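Local coordinates for protein endoglucanase E-5 (PDB 2CKS) that hydrolyses internal beta-1,4-glucosidic linkages in cellulose, lichenin and cereal beta-glucans through its glycoside hydrolase family 5 catalytic domain, at residues A[61-66]-A[99-104]; A[205-210]-A[246-251]; A[275-280]-A[290-295]; A[260-265]-A[298-303]. All coordinates share one frame; numbering follows the deposited sequence.

Contact 1. Residues A[61-66]-A[99-104]; sequences RLSMYI and DWHILT
His101 and Asp99 meet Tyr65, Ser63 and Arg61 on the neighbouring parallel barrel strand. The His101 and Tyr65 side chains run side by side, His101 CD2 over the centre of the Tyr65 ring; a water joins Tyr65 OH to His101 NE2. Asp99 OD1 accepts from His101 ND1 at 2.6 Å (syn lone pair) and Ser63 OG at 2.9 Å (anti). Asp99 CG, anti to its backbone N (chi1 165°), lies beside the Arg61 guanidinium, which stacks on the carboxylate. Arg61 NH2 is 3.2 Å from Asp99 OD1, a salt bridge of charges alone, OD1 sitting over the group's face; the N-H groups serve Glu135, Asn138 and Glu231, the probable nucleophile. On the sheet's other face, Trp100 takes Ile66 CD1 3.3 Å above the centroid of its six-membered ring. An alanine at Tyr65 would probably leave His101 CD2 without the phenol ring it rests over and the water without one anchor. The ND1 bond and the water probably fix His101's rotation, while the stacked carboxylate probably helps hold Arg61 near Glu231.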
loop_
_atom_site.group_PDB
_atom_site.type_symbol
_atom_site.label_atom_id
_atom_site.label_comp_id
_atom_site.label_asym_id
_atom_site.label_seq_id
_atom_site.Cartn_x
_atom_site.Cartn_y
_atom_site.Cartn_z
ATOM N N ARG A 61 4.885 0.926 -2.631
ATOM C CA ARG A 61 4.508 1.173 -1.255
ATOM C C ARG A 61 5.698 0.848 -0.365
ATOM O O ARG A 61 6.243 -0.261 -0.414
ATOM C CB ARG A 61 3.312 0.312 -0.912
ATOM C CG ARG A 61 2.872 0.327 0.532
ATOM C CD ARG A 61 1.780 -0.657 0.666
ATOM N NE ARG A 61 1.032 -0.702 1.903
ATOM C CZ ARG A 61 0.927 -1.781 2.675
ATOM N NH1 ARG A 61 1.622 -2.889 2.448
ATOM N NH2 ARG A 61 0.126 -1.739 3.710
ATOM N N LEU A 62 6.112 1.833 0.427
ATOM C CA LEU A 62 7.231 1.697 1.345
ATOM C C LEU A 62 6.715 1.327 2.732
ATOM O O LEU A 62 6.168 2.167 3.445
ATOM C CB LEU A 62 8.013 3.012 1.393
ATOM C CG LEU A 62 8.500 3.538 0.041
ATOM C CD1 LEU A 62 9.103 4.927 0.202
ATOM C CD2 LEU A 62 9.497 2.592 -0.592
ATOM N N SER A 63 6.872 0.062 3.107
ATOM C CA SER A 63 6.259 -0.466 4.310
ATOM C C SER A 63 7.227 -0.362 5.472
ATOM O O SER A 63 8.250 -1.040 5.503
ATOM C CB SER A 63 5.816 -1.914 4.104
ATOM O OG SER A 63 4.770 -1.973 3.143
ATOM N N MET A 64 6.900 0.509 6.408
ATOM C CA MET A 64 7.710 0.717 7.597
ATOM C C MET A 64 6.948 0.249 8.830
ATOM O O MET A 64 6.044 0.928 9.312
ATOM C CB MET A 64 8.063 2.194 7.742
ATOM C CG MET A 64 8.987 2.504 8.930
ATOM S SD MET A 64 9.356 4.248 9.061
ATOM C CE MET A 64 7.787 4.853 9.711
ATOM N N TYR A 65 7.308 -0.928 9.329
ATOM C CA TYR A 65 6.790 -1.409 10.597
ATOM C C TYR A 65 7.233 -0.464 11.707
ATOM O O TYR A 65 8.266 0.189 11.606
ATOM C CB TYR A 65 7.323 -2.794 10.923
ATOM C CG TYR A 65 6.709 -3.959 10.191
ATOM C CD1 TYR A 65 6.889 -4.128 8.827
ATOM C CD2 TYR A 65 5.985 -4.922 10.881
ATOM C CE1 TYR A 65 6.366 -5.216 8.162
ATOM C CE2 TYR A 65 5.450 -6.020 10.220
ATOM C CZ TYR A 65 5.649 -6.157 8.862
ATOM O OH TYR A 65 5.125 -7.238 8.188
ATOM N N ILE A 66 6.425 -0.389 12.757
ATOM C CA ILE A 66 6.706 0.487 13.891
ATOM C C ILE A 66 7.239 -0.348 15.052
ATOM O O ILE A 66 8.302 -0.061 15.590
ATOM C CB ILE A 66 5.432 1.278 14.287
ATOM C CG1 ILE A 66 4.707 1.823 13.042
ATOM C CG2 ILE A 66 5.799 2.391 15.272
ATOM C CD1 ILE A 66 5.537 2.687 12.147
ATOM N N ASP A 99 3.830 4.002 4.008
ATOM C CA ASP A 99 3.008 3.080 4.781
ATOM C C ASP A 99 3.485 2.991 6.232
ATOM O O ASP A 99 4.514 2.402 6.542
ATOM C CB ASP A 99 2.993 1.710 4.106
ATOM C CG ASP A 99 2.477 0.609 5.001
ATOM O OD1 ASP A 99 2.904 -0.545 4.794
ATOM O OD2 ASP A 99 1.643 0.790 5.914
ATOM N N TRP A 100 2.708 3.621 7.100
ATOM C CA TRP A 100 2.833 3.505 8.549
ATOM C C TRP A 100 2.286 2.140 8.947
ATOM O O TRP A 100 1.087 1.961 9.147
ATOM C CB TRP A 100 2.051 4.660 9.176
ATOM C CG TRP A 100 2.227 4.803 10.643
ATOM C CD1 TRP A 100 1.328 4.483 11.611
ATOM C CD2 TRP A 100 3.373 5.318 11.313
ATOM N NE1 TRP A 100 1.839 4.779 12.853
ATOM C CE2 TRP A 100 3.102 5.285 12.694
ATOM C CE3 TRP A 100 4.611 5.810 10.886
ATOM C CZ2 TRP A 100 4.025 5.717 13.639
ATOM C CZ3 TRP A 100 5.516 6.240 11.816
ATOM C CH2 TRP A 100 5.226 6.196 13.180
ATOM N N HIS A 101 3.182 1.161 9.031
ATOM C CA HIS A 101 2.803 -0.242 8.968
ATOM C C HIS A 101 2.520 -0.833 10.337
ATOM O O HIS A 101 3.248 -1.695 10.833
ATOM C CB HIS A 101 3.857 -1.056 8.212
ATOM C CG HIS A 101 3.360 -2.368 7.711
ATOM N ND1 HIS A 101 2.754 -2.514 6.481
ATOM C CD2 HIS A 101 3.384 -3.602 8.270
ATOM C CE1 HIS A 101 2.430 -3.783 6.305
ATOM N NE2 HIS A 101 2.806 -4.466 7.372
ATOM N N ILE A 102 1.444 -0.351 10.942
ATOM C CA ILE A 102 0.978 -0.898 12.204
ATOM C C ILE A 102 0.313 -2.243 11.952
ATOM O O ILE A 102 -0.271 -2.474 10.883
ATOM C CB ILE A 102 0.030 0.077 12.939
ATOM C CG1 ILE A 102 -1.272 0.312 12.156
ATOM C CG2 ILE A 102 0.745 1.388 13.229
ATOM C CD1 ILE A 102 -2.502 -0.324 12.802
ATOM N N LEU A 103 0.444 -3.132 12.928
ATOM C CA LEU A 103 -0.112 -4.473 12.837
ATOM C C LEU A 103 -0.396 -5.034 14.228
ATOM O O LEU A 103 -1.532 -5.393 14.536
ATOM C CB LEU A 103 0.861 -5.378 12.071
ATOM C CG LEU A 103 0.441 -6.834 11.886
ATOM C CD1 LEU A 103 -0.957 -6.940 11.266
ATOM C CD2 LEU A 103 1.465 -7.573 11.039
ATOM N N THR A 104 0.647 -5.091 15.057
ATOM C CA THR A 104 0.546 -5.537 16.451
ATOM C C THR A 104 1.430 -4.640 17.321
ATOM O O THR A 104 2.656 -4.656 17.159
ATOM C CB THR A 104 1.024 -7.012 16.598
ATOM O OG1 THR A 104 0.287 -7.878 15.718
ATOM C CG2 THR A 104 0.722 -7.541 17.998
HETATM O O HOH W 1 2.090 -7.260 7.096
HETATM O O HOH W 2 4.303 -2.325 13.311
#

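Contact 2. Residues A[205-210]-A[246-251]; sequences FYAASH and QMADRY
The Phe205 ring overlaps that of Tyr251 face to face, the planes 8° apart and the centroids 3.7 Å from each other. The two side chains slide past one another in opposite directions, so Phe205 CE1 comes to 3.3 Å from Tyr251 CG while the base of the phenylalanine ring lies over the hydroxyl half of the tyrosine. CG of Phe205 is set between its own backbone N and carbonyl carbon (chi1 68°), on the side of the helix. Beyond the stack, Tyr251 OH donates to His210 O at 2.7 Å. The hydroxyl approaches from above the carbonyl plane, 65° out of it, while the oxygen lies at the edge of the tyrosine ring. One aromatic group thus spends one face on the strand end and its hydroxyl on the loop that follows, which probably restrains its turning. Ala207 packs alongside: its CB meets Ala248 CB at 3.8 Å, and its carbonyl oxygen lies 3.4 Å from Met247 CG. Phe232 of the next strand meets Phe205, and Leu215 of helix 212-224 touches Met247 and Tyr251. This is the strand-to-helix layering of a (beta/alpha)8 TIM barrel, with strand 199-206 ending against helix 245-258, which follows the neighbouring strand 227-233.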
loop_
_atom_site.group_PDB
_atom_site.type_symbol
_atom_site.label_atom_id
_atom_site.label_comp_id
_atom_site.label_asym_id
_atom_site.label_seq_id
_atom_site.Cartn_x
_atom_site.Cartn_y
_atom_site.Cartn_z
ATOM N N PHE A 205 -6.348 -8.379 0.807
ATOM C CA PHE A 205 -6.858 -9.731 0.628
ATOM C C PHE A 205 -5.730 -10.676 0.228
ATOM O O PHE A 205 -4.735 -10.261 -0.351
ATOM C CB PHE A 205 -7.973 -9.766 -0.421
ATOM C CG PHE A 205 -7.505 -9.486 -1.830
ATOM C CD1 PHE A 205 -7.033 -10.517 -2.645
ATOM C CD2 PHE A 205 -7.543 -8.198 -2.352
ATOM C CE1 PHE A 205 -6.589 -10.265 -3.943
ATOM C CE2 PHE A 205 -7.104 -7.939 -3.658
ATOM C CZ PHE A 205 -6.624 -8.970 -4.450
ATOM N N TYR A 206 -5.943 -11.957 0.498
ATOM C CA TYR A 206 -5.028 -13.024 0.139
ATOM C C TYR A 206 -5.899 -14.080 -0.538
ATOM O O TYR A 206 -6.727 -14.709 0.117
ATOM C CB TYR A 206 -4.298 -13.533 1.388
ATOM C CG TYR A 206 -3.251 -12.540 1.824
ATOM C CD1 TYR A 206 -1.951 -12.633 1.356
ATOM C CD2 TYR A 206 -3.579 -11.458 2.636
ATOM C CE1 TYR A 206 -0.987 -11.705 1.717
ATOM C CE2 TYR A 206 -2.623 -10.511 2.993
ATOM C CZ TYR A 206 -1.325 -10.645 2.528
ATOM O OH TYR A 206 -0.350 -9.733 2.879
ATOM N N ALA A 207 -5.721 -14.240 -1.849
ATOM C CA ALA A 207 -6.699 -14.927 -2.699
ATOM C C ALA A 207 -6.961 -16.388 -2.350
ATOM O O ALA A 207 -8.067 -16.874 -2.576
ATOM C CB ALA A 207 -6.307 -14.799 -4.166
ATOM N N ALA A 208 -5.974 -17.098 -1.819
ATOM C CA ALA A 208 -6.183 -18.515 -1.506
ATOM C C ALA A 208 -7.106 -18.688 -0.296
ATOM O O ALA A 208 -7.808 -19.699 -0.185
ATOM C CB ALA A 208 -4.864 -19.227 -1.298
ATOM N N SER A 209 -7.126 -17.686 0.578
ATOM C CA SER A 209 -7.943 -17.686 1.795
ATOM C C SER A 209 -9.228 -16.863 1.695
ATOM O O SER A 209 -10.206 -17.154 2.393
ATOM C CB SER A 209 -7.133 -17.119 2.951
ATOM O OG SER A 209 -6.041 -17.955 3.252
ATOM N N HIS A 210 -9.223 -15.834 0.850
ATOM C CA HIS A 210 -10.280 -14.826 0.846
ATOM C C HIS A 210 -11.035 -14.928 -0.466
ATOM O O HIS A 210 -10.540 -14.523 -1.523
ATOM C CB HIS A 210 -9.689 -13.429 1.018
ATOM C CG HIS A 210 -9.015 -13.211 2.336
ATOM N ND1 HIS A 210 -9.440 -13.797 3.509
ATOM C CD2 HIS A 210 -7.930 -12.472 2.663
ATOM C CE1 HIS A 210 -8.650 -13.418 4.501
ATOM N NE2 HIS A 210 -7.725 -12.614 4.012
ATOM N N GLN A 246 -6.356 -18.503 -10.015
ATOM C CA GLN A 246 -7.689 -18.384 -10.579
ATOM C C GLN A 246 -8.501 -17.361 -9.788
ATOM O O GLN A 246 -9.109 -16.472 -10.363
ATOM C CB GLN A 246 -8.399 -19.743 -10.608
ATOM C CG GLN A 246 -9.709 -19.740 -11.376
ATOM C CD GLN A 246 -9.544 -19.402 -12.860
ATOM O OE1 GLN A 246 -8.443 -19.477 -13.412
ATOM N NE2 GLN A 246 -10.641 -19.031 -13.499
ATOM N N MET A 247 -8.488 -17.473 -8.467
ATOM C CA MET A 247 -9.207 -16.526 -7.624
ATOM C C MET A 247 -8.569 -15.146 -7.738
ATOM O O MET A 247 -9.260 -14.132 -7.847
ATOM C CB MET A 247 -9.202 -16.983 -6.165
ATOM C CG MET A 247 -10.041 -16.107 -5.253
ATOM S SD MET A 247 -11.816 -16.328 -5.529
ATOM C CE MET A 247 -12.340 -14.666 -5.406
ATOM N N ALA A 248 -7.240 -15.113 -7.716
ATOM C CA ALA A 248 -6.508 -13.858 -7.798
ATOM C C ALA A 248 -6.851 -13.111 -9.081
ATOM O O ALA A 248 -7.008 -11.896 -9.063
ATOM C CB ALA A 248 -5.014 -14.113 -7.717
ATOM N N ASP A 249 -6.988 -13.838 -10.185
ATOM C CA ASP A 249 -7.331 -13.229 -11.472
ATOM C C ASP A 249 -8.736 -12.598 -11.436
ATOM O O ASP A 249 -8.988 -11.614 -12.122
ATOM C CB ASP A 249 -7.271 -14.271 -12.603
ATOM C CG ASP A 249 -5.853 -14.613 -13.038
ATOM O OD1 ASP A 249 -4.897 -13.886 -12.682
ATOM O OD2 ASP A 249 -5.600 -15.608 -13.756
ATOM N N ARG A 250 -9.650 -13.164 -10.651
ATOM C CA ARG A 250 -10.965 -12.556 -10.473
ATOM C C ARG A 250 -10.846 -11.196 -9.798
ATOM O O ARG A 250 -11.495 -10.246 -10.212
ATOM C CB ARG A 250 -11.902 -13.469 -9.680
ATOM C CG ARG A 250 -12.200 -14.780 -10.388
ATOM C CD ARG A 250 -12.980 -15.757 -9.555
ATOM N NE ARG A 250 -14.293 -15.224 -9.195
ATOM C CZ ARG A 250 -15.094 -15.758 -8.284
ATOM N NH1 ARG A 250 -14.743 -16.860 -7.623
ATOM N NH2 ARG A 250 -16.264 -15.189 -8.036
ATOM N N TYR A 251 -10.005 -11.106 -8.775
ATOM C CA TYR A 251 -9.725 -9.826 -8.129
ATOM C C TYR A 251 -9.070 -8.848 -9.111
ATOM O O TYR A 251 -9.425 -7.672 -9.158
ATOM C CB TYR A 251 -8.798 -10.021 -6.930
ATOM C CG TYR A 251 -9.443 -10.540 -5.669
ATOM C CD1 TYR A 251 -10.093 -9.678 -4.790
ATOM C CD2 TYR A 251 -9.364 -11.882 -5.329
ATOM C CE1 TYR A 251 -10.647 -10.135 -3.612
ATOM C CE2 TYR A 251 -9.925 -12.354 -4.149
ATOM C CZ TYR A 251 -10.574 -11.475 -3.300
ATOM O OH TYR A 251 -11.120 -11.935 -2.127
#

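Contact 3. Residues A[275-280]-A[290-295]; sequences AVFQPG and GSSLKA
Ala275 presents its carbonyl oxygen to Lys294 NZ at 2.7 Å, the first link between two loop segments that follow the last strand of the TIM barrel and flank helix 281-284. Next along the chain, Val276 O accepts from the backbone N of Lys294 at 2.9 Å, one of two backbone bonds that enclose a single bridge between Phe277 and Leu293. Phe277 O then takes a second bond from Lys294 NZ, also 2.7 Å, and its ring meets Leu293 obliquely, Phe277 CE1 being 3.5 Å from Leu293 CD2, with Ser292 O at the ring edge; the Phe277 and Leu293 side chains point the same way. Gln278 N closes the bridge by donating to Ser292 O at 2.8 Å, while the Gln278 amide crosses the aliphatic part of Lys294, NE2 lying 3.8 Å from CG. Pro279 touches the same chain more lightly. The lysine runs extended to CE and bends at chi4 (73°), which turns NZ in among backbone oxygens; Asp270 O and Arg272 O are partners too, so its three N-H groups must be shared among four oxygens. A methionine in place of Lys294 would probably leave these carbonyls without their shared donor and let the loop containing Ala275 move more freely. NZ reaches Ala275 O and Phe277 O from above both carbonyl planes, 38° and 42° out of them.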
loop_
_atom_site.group_PDB
_atom_site.type_symbol
_atom_site.label_atom_id
_atom_site.label_comp_id
_atom_site.label_asym_id
_atom_site.label_seq_id
_atom_site.Cartn_x
_atom_site.Cartn_y
_atom_site.Cartn_z
ATOM N N ALA A 275 6.598 -13.431 -1.366
ATOM C CA ALA A 275 7.750 -12.604 -1.688
ATOM C C ALA A 275 8.198 -13.001 -3.074
ATOM O O ALA A 275 8.441 -14.173 -3.344
ATOM C CB ALA A 275 8.866 -12.806 -0.683
ATOM N N VAL A 276 8.300 -12.025 -3.960
ATOM C CA VAL A 276 8.472 -12.328 -5.371
ATOM C C VAL A 276 9.807 -12.957 -5.757
ATOM O O VAL A 276 9.879 -13.598 -6.791
ATOM C CB VAL A 276 8.243 -11.075 -6.256
ATOM C CG1 VAL A 276 6.809 -10.587 -6.143
ATOM C CG2 VAL A 276 9.258 -9.976 -5.934
ATOM N N PHE A 277 10.858 -12.748 -4.966
ATOM C CA PHE A 277 12.192 -13.267 -5.291
ATOM C C PHE A 277 12.570 -14.468 -4.438
ATOM O O PHE A 277 12.146 -14.610 -3.288
ATOM C CB PHE A 277 13.252 -12.192 -5.114
ATOM C CG PHE A 277 13.022 -10.975 -5.961
ATOM C CD1 PHE A 277 12.944 -11.078 -7.345
ATOM C CD2 PHE A 277 12.840 -9.733 -5.379
ATOM C CE1 PHE A 277 12.716 -9.954 -8.128
ATOM C CE2 PHE A 277 12.610 -8.601 -6.163
ATOM C CZ PHE A 277 12.547 -8.714 -7.535
ATOM N N GLN A 278 13.412 -15.324 -5.002
ATOM C CA GLN A 278 13.891 -16.494 -4.284
ATOM C C GLN A 278 14.911 -16.041 -3.258
ATOM O O GLN A 278 15.721 -15.175 -3.545
ATOM C CB GLN A 278 14.565 -17.476 -5.243
ATOM C CG GLN A 278 13.652 -18.056 -6.315
ATOM C CD GLN A 278 12.664 -19.088 -5.800
ATOM O OE1 GLN A 278 11.979 -19.752 -6.595
ATOM N NE2 GLN A 278 12.568 -19.222 -4.496
ATOM N N PRO A 279 14.896 -16.621 -2.067
ATOM C CA PRO A 279 15.920 -16.297 -1.069
ATOM C C PRO A 279 17.339 -16.273 -1.641
ATOM O O PRO A 279 17.740 -17.178 -2.378
ATOM C CB PRO A 279 15.753 -17.416 -0.039
ATOM C CG PRO A 279 14.302 -17.704 -0.078
ATOM C CD PRO A 279 13.909 -17.574 -1.536
ATOM N N GLY A 280 18.088 -15.233 -1.295
ATOM C CA GLY A 280 19.431 -15.037 -1.806
ATOM C C GLY A 280 19.535 -14.083 -2.975
ATOM O O GLY A 280 20.623 -13.641 -3.312
ATOM N N GLY A 290 13.121 -13.565 -14.366
ATOM C CA GLY A 290 13.518 -14.887 -14.803
ATOM C C GLY A 290 13.572 -15.907 -13.682
ATOM O O GLY A 290 12.627 -16.051 -12.910
ATOM N N SER A 291 14.693 -16.615 -13.595
ATOM C CA SER A 291 14.863 -17.717 -12.648
ATOM C C SER A 291 14.881 -17.310 -11.170
ATOM O O SER A 291 14.795 -18.168 -10.296
ATOM C CB SER A 291 16.152 -18.486 -12.971
ATOM O OG SER A 291 17.298 -17.667 -12.816
ATOM N N SER A 292 14.992 -16.014 -10.894
ATOM C CA SER A 292 14.960 -15.528 -9.517
ATOM C C SER A 292 13.540 -15.308 -9.003
ATOM O O SER A 292 13.363 -15.013 -7.831
ATOM C CB SER A 292 15.730 -14.215 -9.401
ATOM O OG SER A 292 15.048 -13.189 -10.095
ATOM N N LEU A 293 12.535 -15.429 -9.869
ATOM C CA LEU A 293 11.149 -15.192 -9.460
ATOM C C LEU A 293 10.435 -16.432 -8.977
ATOM O O LEU A 293 10.456 -17.482 -9.643
ATOM C CB LEU A 293 10.336 -14.608 -10.612
ATOM C CG LEU A 293 10.891 -13.339 -11.244
ATOM C CD1 LEU A 293 9.962 -12.889 -12.361
ATOM C CD2 LEU A 293 11.085 -12.242 -10.217
ATOM N N LYS A 294 9.759 -16.297 -7.843
ATOM C CA LYS A 294 8.790 -17.291 -7.408
ATOM C C LYS A 294 7.605 -17.232 -8.373
ATOM O O LYS A 294 7.487 -16.302 -9.175
ATOM C CB LYS A 294 8.318 -17.009 -5.980
ATOM C CG LYS A 294 9.412 -17.080 -4.915
ATOM C CD LYS A 294 8.849 -17.498 -3.568
ATOM C CE LYS A 294 9.849 -17.343 -2.432
ATOM N NZ LYS A 294 10.085 -15.897 -2.034
ATOM N N ALA A 295 6.725 -18.220 -8.292
ATOM C CA ALA A 295 5.551 -18.273 -9.164
ATOM C C ALA A 295 4.700 -17.002 -9.071
ATOM O O ALA A 295 4.276 -16.458 -10.090
ATOM C CB ALA A 295 4.722 -19.486 -8.825
#

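Contact 4. Residues A[260-265]-A[298-303]; sequences IGWTKW and QWVRSK
Val300 makes the closest apolar contacts of this interface, meeting both Lys264 and Trp262 on the last barrel strand. The aliphatic part of Lys264, in the conformer described, crosses it obliquely, CD resting 3.6 Å from Val300 CB, and CG2 of the valine reaches Trp262 CZ3 at 3.7 Å. The six-membered end of the indole thus slides past the valine and continues to Lys303, whose CB lies at the ring edge, 4.2 Å from CH2. On the other flank, Lys264 CD comes to the edge of the Trp299 ring, 4.3 Å from CZ3. No hydrogen bond spans the segments. The polar ends are served otherwise: the same Lys264 conformer, bent at chi4 (-57°), brings NZ back to the carbonyl oxygen of Trp265 at 3.0 Å, whereas Trp299 NE1 and Lys303 NZ both bind Asp249 of helix 245-258. Strand 262-265 and helix 298-303 run nearly antiparallel, at 162°, with axes 10.6 Å apart, and the C-terminal helix lies outside the barrel, against strands 29-32 and 262-265 and beside helix 245-258.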
loop_
_atom_site.group_PDB
_atom_site.type_symbol
_atom_site.label_atom_id
_atom_site.label_comp_id
_atom_site.label_asym_id
_atom_site.label_seq_id
_atom_site.Cartn_x
_atom_site.Cartn_y
_atom_site.Cartn_z
ATOM N N ILE A 260 -9.365 0.214 -9.611
ATOM C CA ILE A 260 -8.869 0.154 -8.241
ATOM C C ILE A 260 -7.376 -0.163 -8.264
ATOM O O ILE A 260 -6.963 -1.223 -8.741
ATOM C CB ILE A 260 -9.613 -0.922 -7.454
ATOM C CG1 ILE A 260 -11.100 -0.552 -7.319
ATOM C CG2 ILE A 260 -8.985 -1.111 -6.071
ATOM C CD1 ILE A 260 -11.979 -1.719 -6.912
ATOM N N GLY A 261 -6.569 0.762 -7.755
ATOM C CA GLY A 261 -5.131 0.568 -7.726
ATOM C C GLY A 261 -4.730 -0.496 -6.722
ATOM O O GLY A 261 -5.484 -0.816 -5.793
ATOM N N TRP A 262 -3.545 -1.062 -6.924
ATOM C CA TRP A 262 -3.021 -2.073 -6.027
ATOM C C TRP A 262 -1.504 -2.127 -5.966
ATOM O O TRP A 262 -0.808 -1.762 -6.916
ATOM C CB TRP A 262 -3.551 -3.463 -6.396
ATOM C CG TRP A 262 -3.455 -3.934 -7.856
ATOM C CD1 TRP A 262 -4.472 -3.952 -8.763
ATOM C CD2 TRP A 262 -2.329 -4.546 -8.517
ATOM N NE1 TRP A 262 -4.056 -4.514 -9.948
ATOM C CE2 TRP A 262 -2.746 -4.893 -9.826
ATOM C CE3 TRP A 262 -0.999 -4.803 -8.151
ATOM C CZ2 TRP A 262 -1.890 -5.486 -10.758
ATOM C CZ3 TRP A 262 -0.158 -5.420 -9.076
ATOM C CH2 TRP A 262 -0.608 -5.750 -10.359
ATOM N N THR A 263 -1.017 -2.596 -4.820
ATOM C CA THR A 263 0.390 -2.917 -4.618
ATOM C C THR A 263 0.477 -4.295 -3.984
ATOM O O THR A 263 -0.020 -4.498 -2.874
ATOM C CB THR A 263 1.101 -1.852 -3.722
ATOM O OG1 THR A 263 0.278 -1.483 -2.604
ATOM C CG2 THR A 263 1.330 -0.570 -4.482
ATOM N N LYS A 264 1.117 -5.238 -4.675
ATOM C CA LYS A 264 1.184 -6.611 -4.202
ATOM C C LYS A 264 2.251 -6.777 -3.122
ATOM O O LYS A 264 3.327 -6.187 -3.193
ATOM C CB LYS A 264 1.475 -7.579 -5.354
ATOM C CG LYS A 264 1.600 -9.031 -4.905
ATOM C CD LYS A 264 1.706 -10.005 -6.042
ATOM C CE LYS A 264 1.575 -11.421 -5.534
ATOM N NZ LYS A 264 2.584 -11.744 -4.484
ATOM N N TRP A 265 1.933 -7.606 -2.135
ATOM C CA TRP A 265 2.867 -8.014 -1.098
ATOM C C TRP A 265 3.600 -9.245 -1.628
ATOM O O TRP A 265 2.947 -10.248 -1.912
ATOM C CB TRP A 265 2.044 -8.394 0.130
ATOM C CG TRP A 265 2.786 -8.634 1.399
ATOM C CD1 TRP A 265 2.947 -9.829 2.026
ATOM C CD2 TRP A 265 3.398 -7.650 2.254
ATOM N NE1 TRP A 265 3.658 -9.663 3.189
ATOM C CE2 TRP A 265 3.942 -8.336 3.355
ATOM C CE3 TRP A 265 3.560 -6.261 2.186
ATOM C CZ2 TRP A 265 4.621 -7.684 4.382
ATOM C CZ3 TRP A 265 4.241 -5.615 3.202
ATOM C CH2 TRP A 265 4.759 -6.332 4.289
ATOM N N GLN A 298 6.443 -14.148 -11.004
ATOM C CA GLN A 298 6.257 -14.169 -12.450
ATOM C C GLN A 298 4.842 -13.713 -12.804
ATOM O O GLN A 298 4.653 -12.989 -13.773
ATOM C CB GLN A 298 6.540 -15.544 -13.054
ATOM C CG GLN A 298 6.552 -15.527 -14.597
ATOM C CD GLN A 298 7.433 -14.416 -15.197
ATOM O OE1 GLN A 298 8.663 -14.485 -15.127
ATOM N NE2 GLN A 298 6.796 -13.381 -15.768
ATOM N N TRP A 299 3.871 -14.124 -11.992
ATOM C CA TRP A 299 2.470 -13.791 -12.208
ATOM C C TRP A 299 2.270 -12.287 -12.132
ATOM O O TRP A 299 1.686 -11.702 -13.031
ATOM C CB TRP A 299 1.595 -14.521 -11.187
ATOM C CG TRP A 299 0.153 -14.198 -11.236
ATOM C CD1 TRP A 299 -0.793 -14.800 -12.005
ATOM C CD2 TRP A 299 -0.526 -13.210 -10.463
ATOM N NE1 TRP A 299 -2.027 -14.242 -11.767
ATOM C CE2 TRP A 299 -1.891 -13.267 -10.813
ATOM C CE3 TRP A 299 -0.122 -12.289 -9.494
ATOM C CZ2 TRP A 299 -2.846 -12.430 -10.241
ATOM C CZ3 TRP A 299 -1.078 -11.456 -8.924
ATOM C CH2 TRP A 299 -2.417 -11.531 -9.306
ATOM N N VAL A 300 2.780 -11.648 -11.084
ATOM C CA VAL A 300 2.556 -10.209 -10.938
ATOM C C VAL A 300 3.352 -9.379 -11.947
ATOM O O VAL A 300 2.861 -8.363 -12.441
ATOM C CB VAL A 300 2.775 -9.703 -9.480
ATOM C CG1 VAL A 300 4.254 -9.656 -9.102
ATOM C CG2 VAL A 300 2.168 -8.343 -9.297
ATOM N N ARG A 301 4.569 -9.815 -12.255
ATOM C CA ARG A 301 5.395 -9.119 -13.231
ATOM C C ARG A 301 4.686 -9.115 -14.578
ATOM O O ARG A 301 4.675 -8.105 -15.272
ATOM C CB ARG A 301 6.771 -9.779 -13.343
ATOM C CG ARG A 301 7.756 -9.033 -14.224
ATOM C CD ARG A 301 9.167 -9.589 -14.137
ATOM N NE ARG A 301 10.051 -9.037 -15.163
ATOM C CZ ARG A 301 10.068 -9.404 -16.445
ATOM N NH1 ARG A 301 9.239 -10.337 -16.907
ATOM N NH2 ARG A 301 10.931 -8.824 -17.278
ATOM N N SER A 302 4.066 -10.239 -14.920
ATOM C CA SER A 302 3.335 -10.356 -16.174
ATOM C C SER A 302 2.115 -9.439 -16.195
ATOM O O SER A 302 1.832 -8.829 -17.218
ATOM C CB SER A 302 2.942 -11.803 -16.425
ATOM O OG SER A 302 4.096 -12.534 -16.791
ATOM N N LYS A 303 1.427 -9.310 -15.061
ATOM C CA LYS A 303 0.293 -8.389 -14.974
ATOM C C LYS A 303 0.759 -6.962 -15.189
ATOM O O LYS A 303 0.136 -6.215 -15.929
ATOM C CB LYS A 303 -0.425 -8.464 -13.621
ATOM C CG LYS A 303 -1.065 -9.791 -13.275
ATOM C CD LYS A 303 -2.076 -10.257 -14.304
ATOM C CE LYS A 303 -2.917 -11.393 -13.735
ATOM N NZ LYS A 303 -3.297 -12.408 -14.735
#

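Overall arrangement
Contacts 1, 2 and 4 all reach the eight-stranded parallel barrel, and contact 3 lies outside it. Contact 1 comes first along the chain, within a beta-alpha-beta unit; contact 2 follows, and contact 3 is nested in the loop closed by contact 4. Contacts 1 and 4 have centres 19 Å apart on opposite sides of the chain's centre, yet touch through Trp265, which packs on Ser63 and Tyr65. Contacts 2 and 4, 12 Å apart, share Asp249, bound by Trp299 and Lys303. Contacts 3 and 4, 14 Å apart, meet where Val276 packs on Val300. Together they probably help to link the active-site end of the barrel to the C-terminal helix 295-304.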